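Local coordinates for glutathione S-transferase (Cupriavidus metallidurans, PDB 4MK3), which binds glutathione sulfinic acid in a glutathione S-transferase fold and probably acts as a glutathione transferase, at residues L101-S106 against H174-D179. Residues are numbered along the deposited sequence; the frame is centred on the assembly and turned at random.
Sequences LIPQGS and HYTLAD
The Y175 ring meets the L101 side chain obliquely: methyl CD2 of L101 sits 3.8 Å from ring carbon CD2 of Y175 and as near to CE2, the two side chains running alongside each other. Around the same ring, R215 makes a cation-pi contact and W169 packs edge to face. A chi1 of 180° swings the Y175 ring away from its backbone N, which leaves the CD2/CE2 side beside L101.

One backbone bond joins the two segments: L177 N donates to L101 O at 2.8 Å, nearly straight. The same oxygen also lies 3.3 Å from T176 CB, at the start of helix 177-192. Beyond it, CD2 of L177 rests 3.8 Å from CD1 of I102.

T176 starts the helix with a capping box. Its OG1, set between N and C by chi1 of 68°, accepts from A178 N at 3.1 Å, while T176 N donates to D179 OD2 at 2.8 Å, on its anti lone pair. D179 OD1 takes C170 N, tying the preceding loop to this Ser/Thr-x-x-Asp box, familiar from the C-terminal domain of the glutathione transferase fold.

D93, near the end of helix 85-94, accepts from L101 N through OD1 and from I102 N through OD2. V40 packs against L101 and L177, and V112 against P103 and T176, so the interdomain linker rests against helix 32-44 of the thioredoxin-like domain and helices 106-134 and 177-192 of the helical domain.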
loop_
_atom_site.group_PDB
_atom_site.type_symbol
_atom_site.label_atom_id
_atom_site.label_comp_id
_atom_site.label_asym_id
_atom_site.label_seq_id
_atom_site.Cartn_x
_atom_site.Cartn_y
_atom_site.Cartn_z
ATOM N N LEU A 101 -15.476 -2.481 -11.490
ATOM C CA LEU A 101 -15.053 -3.141 -10.247
ATOM C C LEU A 101 -14.878 -2.218 -9.058
ATOM O O LEU A 101 -14.771 -2.679 -7.922
ATOM C CB LEU A 101 -13.746 -3.886 -10.473
ATOM C CG LEU A 101 -13.851 -5.059 -11.434
ATOM C CD1 LEU A 101 -12.457 -5.654 -11.701
ATOM C CD2 LEU A 101 -14.791 -6.137 -10.935
ATOM N N ILE A 102 -14.846 -0.920 -9.293
ATOM C CA ILE A 102 -14.769 0.046 -8.211
ATOM C C ILE A 102 -15.987 0.956 -8.335
ATOM O O ILE A 102 -16.169 1.625 -9.366
ATOM C CB ILE A 102 -13.474 0.867 -8.227
ATOM C CG1 ILE A 102 -12.246 -0.054 -8.244
ATOM C CG2 ILE A 102 -13.416 1.778 -6.999
ATOM C CD1 ILE A 102 -10.924 0.676 -8.403
ATOM N N PRO A 103 -16.844 0.992 -7.305
ATOM C CA PRO A 103 -18.074 1.794 -7.374
ATOM C C PRO A 103 -17.849 3.288 -7.518
ATOM O O PRO A 103 -16.789 3.776 -7.135
ATOM C CB PRO A 103 -18.748 1.503 -6.026
ATOM C CG PRO A 103 -18.223 0.201 -5.630
ATOM C CD PRO A 103 -16.811 0.168 -6.088
ATOM N N GLN A 104 -18.864 3.988 -8.036
ATOM C CA GLN A 104 -18.861 5.440 -8.171
ATOM C C GLN A 104 -18.960 6.199 -6.846
ATOM O O GLN A 104 -18.304 7.223 -6.667
ATOM C CB GLN A 104 -20.045 5.893 -9.041
ATOM C CG GLN A 104 -20.035 5.364 -10.460
ATOM C CD GLN A 104 -18.956 5.979 -11.342
ATOM O OE1 GLN A 104 -18.656 5.448 -12.411
ATOM N NE2 GLN A 104 -18.374 7.101 -10.912
ATOM N N GLY A 105 -19.819 5.748 -5.939
ATOM C CA GLY A 105 -20.059 6.512 -4.720
ATOM C C GLY A 105 -18.839 6.559 -3.809
ATOM O O GLY A 105 -18.150 5.570 -3.689
ATOM N N SER A 106 -18.585 7.706 -3.178
ATOM C CA SER A 106 -17.438 7.895 -2.291
ATOM C C SER A 106 -17.453 6.913 -1.110
ATOM O O SER A 106 -16.438 6.348 -0.729
ATOM C CB SER A 106 -17.442 9.345 -1.794
ATOM O OG SER A 106 -16.538 9.544 -0.725
ATOM N N HIS A 174 -22.919 -7.153 -5.381
ATOM C CA HIS A 174 -22.063 -7.129 -6.566
ATOM C C HIS A 174 -20.636 -7.453 -6.295
ATOM O O HIS A 174 -20.075 -7.074 -5.284
ATOM C CB HIS A 174 -22.104 -5.754 -7.219
ATOM C CG HIS A 174 -23.346 -5.522 -8.006
ATOM N ND1 HIS A 174 -24.567 -5.273 -7.412
ATOM C CD2 HIS A 174 -23.581 -5.550 -9.338
ATOM C CE1 HIS A 174 -25.487 -5.136 -8.343
ATOM N NE2 HIS A 174 -24.915 -5.291 -9.523
ATOM N N TYR A 175 -20.050 -8.142 -7.271
ATOM C CA TYR A 175 -18.616 -8.418 -7.333
ATOM C C TYR A 175 -17.849 -7.130 -7.613
ATOM O O TYR A 175 -18.197 -6.380 -8.530
ATOM C CB TYR A 175 -18.405 -9.395 -8.470
ATOM C CG TYR A 175 -16.999 -9.877 -8.789
ATOM C CD1 TYR A 175 -16.373 -10.845 -8.029
ATOM C CD2 TYR A 175 -16.351 -9.417 -9.912
ATOM C CE1 TYR A 175 -15.128 -11.316 -8.368
ATOM C CE2 TYR A 175 -15.101 -9.887 -10.258
ATOM C CZ TYR A 175 -14.509 -10.846 -9.485
ATOM O OH TYR A 175 -13.289 -11.357 -9.842
ATOM N N THR A 176 -16.832 -6.893 -6.796
ATOM C CA THR A 176 -15.997 -5.699 -6.900
ATOM C C THR A 176 -14.534 -6.064 -6.695
ATOM O O THR A 176 -14.162 -7.210 -6.445
ATOM C CB THR A 176 -16.359 -4.656 -5.809
ATOM O OG1 THR A 176 -15.998 -5.168 -4.520
ATOM C CG2 THR A 176 -17.839 -4.272 -5.839
ATOM N N LEU A 177 -13.696 -5.038 -6.788
ATOM C CA LEU A 177 -12.283 -5.206 -6.490
ATOM C C LEU A 177 -12.048 -5.769 -5.092
ATOM O O LEU A 177 -11.030 -6.419 -4.852
ATOM C CB LEU A 177 -11.583 -3.854 -6.657
ATOM C CG LEU A 177 -10.077 -3.796 -6.364
ATOM C CD1 LEU A 177 -9.293 -4.717 -7.282
ATOM C CD2 LEU A 177 -9.578 -2.358 -6.512
ATOM N N ALA A 178 -12.970 -5.530 -4.149
ATOM C CA ALA A 178 -12.837 -6.135 -2.841
ATOM C C ALA A 178 -12.739 -7.653 -2.929
ATOM O O ALA A 178 -11.869 -8.285 -2.299
ATOM C CB ALA A 178 -14.018 -5.730 -1.952
ATOM N N ASP A 179 -13.645 -8.236 -3.706
ATOM C CA ASP A 179 -13.660 -9.682 -3.888
ATOM C C ASP A 179 -12.424 -10.179 -4.593
ATOM O O ASP A 179 -11.853 -11.208 -4.210
ATOM C CB ASP A 179 -14.927 -10.046 -4.659
ATOM C CG ASP A 179 -16.149 -9.525 -3.973
ATOM O OD1 ASP A 179 -16.505 -10.056 -2.886
ATOM O OD2 ASP A 179 -16.729 -8.545 -4.489
#